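Local coordinates for BPT4 GENE 59 helicase assembly protein (Enterobacteria phage T4, PDB 1C1K) that loads the replicative helicase onto forked DNA covered by single-stranded-DNA-binding protein, serving viral replication, recombination and repair, at residues 15-20 with 43-48; 119-124 with 210-215; 160-165 with 197-202. All blocks are in the same frame, centred on the assembly; numbering follows the deposited sequence.

Contact 1: 15-20 with 43-48; sequences DGKSVY and MRVSDA
The first turn of helix 16-30 faces the extended strip 43-46 and the start of helix 47-52, with K17 and Y20 set against D47 and V45; the closest CA atoms, K17 CA and D47 CA, are 9.2 Å apart, so side chains and water bridge the gap. Two N-capped helix starts of the largely helical N-terminal part of the chain thus meet. D15 caps the first: its OD1 takes the S18 N-H nearly along its C-O axis and S18 OG from the opposite face of the carboxylate. S46 OG caps the second through A49 N. K17 runs out nearly straight as far as CE, CG anti to the backbone N (chi1 179°), bends at its last torsion and crosses D47 at about a right angle; NZ reaches D47 OD2 at 3.1 Å from above the carboxylate plane, a salt bridge. V45 CG2 sits at the edge of the Y20 ring, near its plane, 4.2 Å from Y20 CE2, while Y50 and F59 also pack on that ring. One water takes a hydrogen bond from K17 NZ and gives a weak one to V45 O. A second, in the Y20 ring plane, lies 2.7 Å from Y20 OH and donates to S46 O at 2.8 Å.

Contact 2: 119-124 with 210-215; sequences NIYYFS and ETVKSC
Y121 and Y122 of helix 109-126 receive C215 and V212 from the last turns of helix 201-216. The short helical segments 119-124 and 210-215 run 10.2 Å apart at their axes and cross at -46°, with Y121 CA and V212 CA 7.0 Å from each other. Just before the first segment, R118 also touches C215. I120 takes no part across the contact and packs on F132, I135, I147 and L150. Of this helix, Y121 carries most of the contact. Its CG is anti to the backbone N (chi1 176°), which sends the ring across to helix 201-216 and lays one face under C215. C215 CB sits over that face in a CH-pi contact, 3.8 Å from the Y121 ring centroid and displaced toward the CD2 side of the rim. V212 crosses the tyrosine at about a right angle and brings CG1 to within 4.2 Å of Y121 CD1, approaching the ring obliquely. Y122 swings its CG beside the backbone N instead (chi1 -67°), and its ring reaches C215 from a second direction, with Y122 OH 3.8 Å from C215 SG. Y121 CD2 lies over one face of the Y122 ring, toward its rim, while Y122 CD2 is at the edge of the Y121 ring, in its plane. The sulfur C215 SG stands oblique to both rings, 4.8 Å from the Y121 centroid and 4.7 Å from that of Y122. One turn on, S124 OG donates to Y121 O at 2.6 Å, in the carbonyl plane and on a lone pair. Apolar and sulfur-aromatic packing thus joins helix 109-126 to the C-terminal helix 201-216, a Cys sulfur-aromatic contact at a helix-helix crossing.

Contact 3: 160-165 with 197-202; sequences TFILLD and LNIDSQ
I162 and L163, neighbours on helix 158-168, lie against L197 and I199, which project from the same side of strand 197-199. This is helix-on-strand packing: the strand pairs antiparallel with strand 2-4 in the two-stranded sheet of a largely helical protein, and its axis passes 9.9 Å from that of segment 160-165 at -44°. I162 divides its branches between the two strand residues. Its CG1 arm lies beside the backbone N (chi1 -66°) and carries CD1 to L197 CD1 at 3.8 Å, the two side chains meeting at a slant. The CG2 branch, anti to the backbone N, points at I199 instead, and these two side chains cross at about a right angle. There I162 CG2 and I199 CD1 are 3.5 Å apart, tighter than an ordinary methyl contact. L197 CD1 also comes within 3.9 Å of I162 CG2, making the three residues one continuous apolar patch. L190 and Y193 of helix 181-196 also pack on I162, and I2 of strand 2-4 touches both L197 and I199. Past the strand, D200 caps the start of helix 201-216 and S201 OG bonds to S166 O, a polar tie back to helix 158-168. L163 meets I199 obliquely through one methyl: L163 CD2 lies 3.8 Å from I199 CG2.

In the fold
From the N terminus, strand 2-4 leads into helix 16-30, and contact 1 closes a short loop by joining the start of that helix to the run into helix 47-52, in the N-terminal part of the chain. The chain then passes into its C-terminal part, where helix 109-126 opens contact 2. Contact 3 is nested inside that large loop, closing at the start of helix 201-216, whose last turns complete contact 2. These two share helix 201-216 and touch through I120 and L164, their centres about 17 Å apart. Contact 1 stands on the opposite side of the chain's centre, about 46 Å from contact 2 between centres. Strand 2-4, paired with 197-199, links the chain's beginning to contact 3.

Contact 1: 15-20 with 43-48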
loop_
_atom_site.group_PDB
_atom_site.type_symbol
_atom_site.label_atom_id
_atom_site.label_comp_id
_atom_site.label_asym_id
_atom_site.label_seq_id
_atom_site.Cartn_x
_atom_site.Cartn_y
_atom_site.Cartn_z
ATOM N N ASP A 15 7.626 14.634 -19.502
ATOM C CA ASP A 15 8.125 13.822 -20.605
ATOM C C ASP A 15 8.402 12.363 -20.238
ATOM O O ASP A 15 8.282 11.968 -19.082
ATOM C CB ASP A 15 9.353 14.484 -21.271
ATOM C CG ASP A 15 10.567 14.588 -20.358
ATOM O OD1 ASP A 15 10.616 13.920 -19.300
ATOM O OD2 ASP A 15 11.495 15.351 -20.722
ATOM N N GLY A 16 8.749 11.568 -21.246
ATOM C CA GLY A 16 9.002 10.151 -21.047
ATOM C C GLY A 16 10.061 9.799 -20.027
ATOM O O GLY A 16 9.852 8.916 -19.191
ATOM N N LYS A 17 11.209 10.463 -20.086
ATOM C CA LYS A 17 12.257 10.162 -19.123
ATOM C C LYS A 17 11.794 10.517 -17.711
ATOM O O LYS A 17 12.140 9.836 -16.743
ATOM C CB LYS A 17 13.551 10.921 -19.448
ATOM C CG LYS A 17 14.658 10.628 -18.431
ATOM C CD LYS A 17 16.055 10.926 -18.955
ATOM C CE LYS A 17 17.093 10.611 -17.881
ATOM N NZ LYS A 17 18.306 11.484 -17.971
ATOM N N SER A 18 11.016 11.588 -17.588
ATOM C CA SER A 18 10.527 12.002 -16.280
ATOM C C SER A 18 9.561 10.964 -15.720
ATOM O O SER A 18 9.534 10.729 -14.506
ATOM C CB SER A 18 9.850 13.376 -16.369
ATOM O OG SER A 18 10.805 14.372 -16.719
ATOM N N VAL A 19 8.772 10.343 -16.595
ATOM C CA VAL A 19 7.838 9.310 -16.155
ATOM C C VAL A 19 8.672 8.133 -15.637
ATOM O O VAL A 19 8.347 7.527 -14.614
ATOM C CB VAL A 19 6.925 8.836 -17.315
ATOM C CG1 VAL A 19 6.109 7.621 -16.886
ATOM C CG2 VAL A 19 5.991 9.958 -17.727
ATOM N N TYR A 20 9.757 7.821 -16.339
ATOM C CA TYR A 20 10.623 6.730 -15.916
ATOM C C TYR A 20 11.218 7.039 -14.541
ATOM O O TYR A 20 11.281 6.162 -13.685
ATOM C CB TYR A 20 11.753 6.514 -16.922
ATOM C CG TYR A 20 12.903 5.688 -16.363
ATOM C CD1 TYR A 20 12.818 4.298 -16.296
ATOM C CD2 TYR A 20 14.074 6.304 -15.910
ATOM C CE1 TYR A 20 13.877 3.539 -15.792
ATOM C CE2 TYR A 20 15.129 5.560 -15.409
ATOM C CZ TYR A 20 15.026 4.179 -15.354
ATOM O OH TYR A 20 16.088 3.433 -14.879
ATOM N N MET A 43 14.357 12.758 -7.351
ATOM C CA MET A 43 15.432 11.782 -7.260
ATOM C C MET A 43 16.233 11.816 -8.541
ATOM O O MET A 43 15.683 11.997 -9.629
ATOM C CB MET A 43 14.881 10.369 -7.031
ATOM C CG MET A 43 15.958 9.343 -6.657
ATOM S SD MET A 43 15.335 7.649 -6.420
ATOM C CE MET A 43 15.231 7.119 -8.119
ATOM N N ARG A 44 17.542 11.674 -8.406
ATOM C CA ARG A 44 18.409 11.662 -9.567
ATOM C C ARG A 44 18.534 10.198 -9.958
ATOM O O ARG A 44 18.491 9.319 -9.096
ATOM C CB ARG A 44 19.779 12.238 -9.212
ATOM C CG ARG A 44 20.083 13.560 -9.892
ATOM C CD ARG A 44 20.924 14.463 -9.009
ATOM N NE ARG A 44 20.181 14.923 -7.839
ATOM C CZ ARG A 44 20.577 15.912 -7.041
ATOM N NH1 ARG A 44 21.715 16.553 -7.284
ATOM N NH2 ARG A 44 19.833 16.261 -5.997
ATOM N N VAL A 45 18.666 9.930 -11.252
ATOM C CA VAL A 45 18.798 8.556 -11.716
ATOM C C VAL A 45 19.975 8.425 -12.674
ATOM O O VAL A 45 20.488 9.420 -13.179
ATOM C CB VAL A 45 17.519 8.085 -12.438
ATOM C CG1 VAL A 45 16.298 8.416 -11.595
ATOM C CG2 VAL A 45 17.415 8.753 -13.804
ATOM N N SER A 46 20.398 7.191 -12.921
ATOM C CA SER A 46 21.503 6.929 -13.835
ATOM C C SER A 46 20.977 6.911 -15.273
ATOM O O SER A 46 20.134 6.078 -15.628
ATOM C CB SER A 46 22.148 5.581 -13.501
ATOM O OG SER A 46 22.841 5.053 -14.619
ATOM N N ASP A 47 21.467 7.831 -16.098
ATOM C CA ASP A 47 21.028 7.890 -17.487
ATOM C C ASP A 47 21.442 6.622 -18.212
ATOM O O ASP A 47 20.718 6.125 -19.073
ATOM C CB ASP A 47 21.627 9.103 -18.202
ATOM C CG ASP A 47 21.084 9.270 -19.616
ATOM O OD1 ASP A 47 21.885 9.234 -20.581
ATOM O OD2 ASP A 47 19.850 9.438 -19.757
ATOM N N ALA A 48 22.614 6.099 -17.869
ATOM C CA ALA A 48 23.103 4.884 -18.504
ATOM C C ALA A 48 22.106 3.742 -18.284
ATOM O O ALA A 48 21.833 2.957 -19.199
ATOM C CB ALA A 48 24.473 4.513 -17.937
HETATM O O HOH W 1 19.355 11.473 -15.534
HETATM O O HOH W 2 18.201 4.881 -14.029
#

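Contact 2: 119-124 with 210-215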
loop_
_atom_site.group_PDB
_atom_site.type_symbol
_atom_site.label_atom_id
_atom_site.label_comp_id
_atom_site.label_asym_id
_atom_site.label_seq_id
_atom_site.Cartn_x
_atom_site.Cartn_y
_atom_site.Cartn_z
ATOM N N ASN A 119 -15.745 -8.115 8.454
ATOM C CA ASN A 119 -15.234 -9.435 8.127
ATOM C C ASN A 119 -14.193 -9.908 9.140
ATOM O O ASN A 119 -14.120 -11.100 9.449
ATOM C CB ASN A 119 -14.657 -9.442 6.711
ATOM C CG ASN A 119 -15.738 -9.402 5.648
ATOM O OD1 ASN A 119 -15.479 -9.106 4.484
ATOM N ND2 ASN A 119 -16.964 -9.700 6.051
ATOM N N ILE A 120 -13.388 -8.987 9.659
ATOM C CA ILE A 120 -12.380 -9.370 10.648
ATOM C C ILE A 120 -13.097 -9.823 11.912
ATOM O O ILE A 120 -12.705 -10.812 12.534
ATOM C CB ILE A 120 -11.446 -8.196 11.021
ATOM C CG1 ILE A 120 -10.597 -7.792 9.813
ATOM C CG2 ILE A 120 -10.527 -8.606 12.175
ATOM C CD1 ILE A 120 -9.946 -6.439 9.978
ATOM N N TYR A 121 -14.150 -9.097 12.280
ATOM C CA TYR A 121 -14.924 -9.423 13.472
ATOM C C TYR A 121 -15.575 -10.805 13.380
ATOM O O TYR A 121 -15.430 -11.625 14.282
ATOM C CB TYR A 121 -16.000 -8.362 13.715
ATOM C CG TYR A 121 -16.903 -8.680 14.888
ATOM C CD1 TYR A 121 -16.564 -8.290 16.185
ATOM C CD2 TYR A 121 -18.094 -9.385 14.702
ATOM C CE1 TYR A 121 -17.392 -8.598 17.271
ATOM C CE2 TYR A 121 -18.927 -9.697 15.777
ATOM C CZ TYR A 121 -18.572 -9.301 17.056
ATOM O OH TYR A 121 -19.408 -9.603 18.116
ATOM N N TYR A 122 -16.285 -11.072 12.292
ATOM C CA TYR A 122 -16.939 -12.363 12.144
ATOM C C TYR A 122 -15.924 -13.497 12.051
ATOM O O TYR A 122 -16.188 -14.612 12.504
ATOM C CB TYR A 122 -17.872 -12.337 10.928
ATOM C CG TYR A 122 -19.046 -11.405 11.142
ATOM C CD1 TYR A 122 -19.303 -10.357 10.262
ATOM C CD2 TYR A 122 -19.862 -11.533 12.266
ATOM C CE1 TYR A 122 -20.338 -9.456 10.499
ATOM C CE2 TYR A 122 -20.900 -10.639 12.514
ATOM C CZ TYR A 122 -21.130 -9.601 11.626
ATOM O OH TYR A 122 -22.144 -8.705 11.875
ATOM N N PHE A 123 -14.754 -13.211 11.490
ATOM C CA PHE A 123 -13.709 -14.227 11.388
ATOM C C PHE A 123 -13.209 -14.547 12.800
ATOM O O PHE A 123 -12.901 -15.698 13.124
ATOM C CB PHE A 123 -12.537 -13.713 10.545
ATOM C CG PHE A 123 -11.321 -14.597 10.600
ATOM C CD1 PHE A 123 -11.214 -15.713 9.773
ATOM C CD2 PHE A 123 -10.279 -14.319 11.483
ATOM C CE1 PHE A 123 -10.092 -16.533 9.827
ATOM C CE2 PHE A 123 -9.155 -15.135 11.542
ATOM C CZ PHE A 123 -9.061 -16.243 10.714
ATOM N N SER A 124 -13.134 -13.516 13.637
ATOM C CA SER A 124 -12.662 -13.685 15.000
ATOM C C SER A 124 -13.574 -14.641 15.767
ATOM O O SER A 124 -13.120 -15.365 16.656
ATOM C CB SER A 124 -12.575 -12.326 15.697
ATOM O OG SER A 124 -13.807 -11.938 16.266
ATOM N N GLU A 210 -17.209 2.121 16.042
ATOM C CA GLU A 210 -18.601 2.154 15.617
ATOM C C GLU A 210 -18.980 0.905 14.818
ATOM O O GLU A 210 -20.073 0.359 14.980
ATOM C CB GLU A 210 -18.854 3.404 14.769
ATOM C CG GLU A 210 -20.235 4.016 14.945
ATOM C CD GLU A 210 -20.486 4.493 16.365
ATOM O OE1 GLU A 210 -21.301 3.859 17.068
ATOM O OE2 GLU A 210 -19.867 5.500 16.779
ATOM N N THR A 211 -18.074 0.449 13.958
ATOM C CA THR A 211 -18.342 -0.720 13.133
ATOM C C THR A 211 -18.416 -1.991 13.974
ATOM O O THR A 211 -19.296 -2.833 13.774
ATOM C CB THR A 211 -17.267 -0.879 12.034
ATOM O OG1 THR A 211 -17.240 0.299 11.221
ATOM C CG2 THR A 211 -17.577 -2.081 11.139
ATOM N N VAL A 212 -17.495 -2.138 14.920
ATOM C CA VAL A 212 -17.501 -3.316 15.773
ATOM C C VAL A 212 -18.772 -3.307 16.628
ATOM O O VAL A 212 -19.405 -4.342 16.832
ATOM C CB VAL A 212 -16.246 -3.342 16.690
ATOM C CG1 VAL A 212 -16.393 -4.408 17.767
ATOM C CG2 VAL A 212 -15.003 -3.611 15.850
ATOM N N LYS A 213 -19.151 -2.131 17.115
ATOM C CA LYS A 213 -20.345 -2.019 17.943
ATOM C C LYS A 213 -21.579 -2.488 17.192
ATOM O O LYS A 213 -22.438 -3.157 17.765
ATOM C CB LYS A 213 -20.549 -0.576 18.396
ATOM C CG LYS A 213 -21.771 -0.383 19.265
ATOM C CD LYS A 213 -21.919 1.068 19.662
ATOM C CE LYS A 213 -23.380 1.446 19.806
ATOM N NZ LYS A 213 -23.491 2.782 20.442
ATOM N N SER A 214 -21.663 -2.138 15.909
ATOM C CA SER A 214 -22.801 -2.536 15.089
ATOM C C SER A 214 -22.786 -4.036 14.789
ATOM O O SER A 214 -23.812 -4.606 14.422
ATOM C CB SER A 214 -22.829 -1.726 13.781
ATOM O OG SER A 214 -21.811 -2.134 12.884
ATOM N N CYS A 215 -21.628 -4.672 14.944
ATOM C CA CYS A 215 -21.505 -6.112 14.714
ATOM C C CYS A 215 -21.875 -6.871 15.979
ATOM O O CYS A 215 -22.374 -7.996 15.921
ATOM C CB CYS A 215 -20.069 -6.486 14.355
ATOM S SG CYS A 215 -19.549 -6.022 12.704
#

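Contact 3: 160-165 with 197-202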
loop_
_atom_site.group_PDB
_atom_site.type_symbol
_atom_site.label_atom_id
_atom_site.label_comp_id
_atom_site.label_asym_id
_atom_site.label_seq_id
_atom_site.Cartn_x
_atom_site.Cartn_y
_atom_site.Cartn_z
ATOM N N THR A 160 -6.548 -1.015 4.661
ATOM C CA THR A 160 -7.217 -1.390 5.899
ATOM C C THR A 160 -6.171 -1.748 6.948
ATOM O O THR A 160 -6.256 -1.305 8.091
ATOM C CB THR A 160 -8.160 -2.592 5.691
ATOM O OG1 THR A 160 -9.360 -2.140 5.055
ATOM C CG2 THR A 160 -8.515 -3.241 7.032
ATOM N N PHE A 161 -5.177 -2.534 6.555
ATOM C CA PHE A 161 -4.119 -2.928 7.481
ATOM C C PHE A 161 -3.429 -1.685 8.045
ATOM O O PHE A 161 -3.196 -1.577 9.256
ATOM C CB PHE A 161 -3.090 -3.811 6.766
ATOM C CG PHE A 161 -2.243 -4.640 7.700
ATOM C CD1 PHE A 161 -1.118 -4.092 8.317
ATOM C CD2 PHE A 161 -2.572 -5.972 7.962
ATOM C CE1 PHE A 161 -0.331 -4.858 9.182
ATOM C CE2 PHE A 161 -1.791 -6.749 8.826
ATOM C CZ PHE A 161 -0.668 -6.187 9.437
ATOM N N ILE A 162 -3.114 -0.730 7.175
ATOM C CA ILE A 162 -2.438 0.475 7.625
ATOM C C ILE A 162 -3.368 1.369 8.438
ATOM O O ILE A 162 -2.930 2.059 9.355
ATOM C CB ILE A 162 -1.817 1.234 6.429
ATOM C CG1 ILE A 162 -0.696 0.380 5.825
ATOM C CG2 ILE A 162 -1.237 2.571 6.885
ATOM C CD1 ILE A 162 -0.266 0.804 4.433
ATOM N N LEU A 163 -4.656 1.352 8.126
ATOM C CA LEU A 163 -5.605 2.152 8.894
ATOM C C LEU A 163 -5.688 1.579 10.319
ATOM O O LEU A 163 -5.676 2.324 11.298
ATOM C CB LEU A 163 -6.985 2.132 8.222
ATOM C CG LEU A 163 -7.188 3.180 7.113
ATOM C CD1 LEU A 163 -8.384 2.789 6.258
ATOM C CD2 LEU A 163 -7.390 4.558 7.724
ATOM N N LEU A 164 -5.765 0.257 10.431
ATOM C CA LEU A 164 -5.825 -0.380 11.742
ATOM C C LEU A 164 -4.531 -0.058 12.498
ATOM O O LEU A 164 -4.552 0.264 13.686
ATOM C CB LEU A 164 -5.974 -1.897 11.590
ATOM C CG LEU A 164 -7.310 -2.418 11.045
ATOM C CD1 LEU A 164 -7.151 -3.861 10.595
ATOM C CD2 LEU A 164 -8.382 -2.311 12.118
ATOM N N ASP A 165 -3.408 -0.140 11.798
ATOM C CA ASP A 165 -2.106 0.141 12.392
ATOM C C ASP A 165 -2.007 1.543 12.993
ATOM O O ASP A 165 -1.319 1.742 14.002
ATOM C CB ASP A 165 -1.008 -0.027 11.342
ATOM C CG ASP A 165 0.361 0.371 11.865
ATOM O OD1 ASP A 165 0.986 -0.463 12.553
ATOM O OD2 ASP A 165 0.808 1.511 11.589
ATOM N N LEU A 197 0.814 7.604 3.024
ATOM C CA LEU A 197 -0.590 7.710 3.405
ATOM C C LEU A 197 -0.747 8.692 4.554
ATOM O O LEU A 197 -0.060 8.585 5.567
ATOM C CB LEU A 197 -1.144 6.345 3.824
ATOM C CG LEU A 197 -1.501 5.348 2.721
ATOM C CD1 LEU A 197 -1.875 4.017 3.354
ATOM C CD2 LEU A 197 -2.650 5.886 1.878
ATOM N N ASN A 198 -1.651 9.651 4.385
ATOM C CA ASN A 198 -1.933 10.653 5.404
ATOM C C ASN A 198 -3.193 10.162 6.101
ATOM O O ASN A 198 -4.299 10.285 5.572
ATOM C CB ASN A 198 -2.185 12.011 4.749
ATOM C CG ASN A 198 -2.247 13.139 5.750
ATOM O OD1 ASN A 198 -2.193 14.311 5.381
ATOM N ND2 ASN A 198 -2.360 12.796 7.026
ATOM N N ILE A 199 -3.020 9.601 7.291
ATOM C CA ILE A 199 -4.145 9.042 8.027
ATOM C C ILE A 199 -4.445 9.734 9.343
ATOM O O ILE A 199 -3.544 10.016 10.131
ATOM C CB ILE A 199 -3.895 7.540 8.321
ATOM C CG1 ILE A 199 -3.886 6.749 7.008
ATOM C CG2 ILE A 199 -4.945 7.003 9.300
ATOM C CD1 ILE A 199 -3.255 5.374 7.131
ATOM N N ASP A 200 -5.726 10.004 9.569
ATOM C CA ASP A 200 -6.179 10.607 10.810
ATOM C C ASP A 200 -6.535 9.421 11.704
ATOM O O ASP A 200 -7.615 8.834 11.578
ATOM C CB ASP A 200 -7.422 11.467 10.577
ATOM C CG ASP A 200 -7.870 12.192 11.831
ATOM O OD1 ASP A 200 -7.624 11.672 12.940
ATOM O OD2 ASP A 200 -8.469 13.282 11.714
ATOM N N SER A 201 -5.608 9.069 12.588
ATOM C CA SER A 201 -5.764 7.947 13.509
ATOM C C SER A 201 -7.060 7.943 14.300
ATOM O O SER A 201 -7.711 6.908 14.422
ATOM C CB SER A 201 -4.592 7.916 14.489
ATOM O OG SER A 201 -3.723 6.847 14.176
ATOM N N GLN A 202 -7.423 9.095 14.853
ATOM C CA GLN A 202 -8.639 9.208 15.645
ATOM C C GLN A 202 -9.882 8.856 14.838
ATOM O O GLN A 202 -10.755 8.138 15.313
ATOM C CB GLN A 202 -8.769 10.627 16.212
ATOM C CG GLN A 202 -9.870 10.787 17.247
ATOM C CD GLN A 202 -9.771 9.779 18.381
ATOM O OE1 GLN A 202 -10.780 9.230 18.824
ATOM N NE2 GLN A 202 -8.554 9.537 18.859
#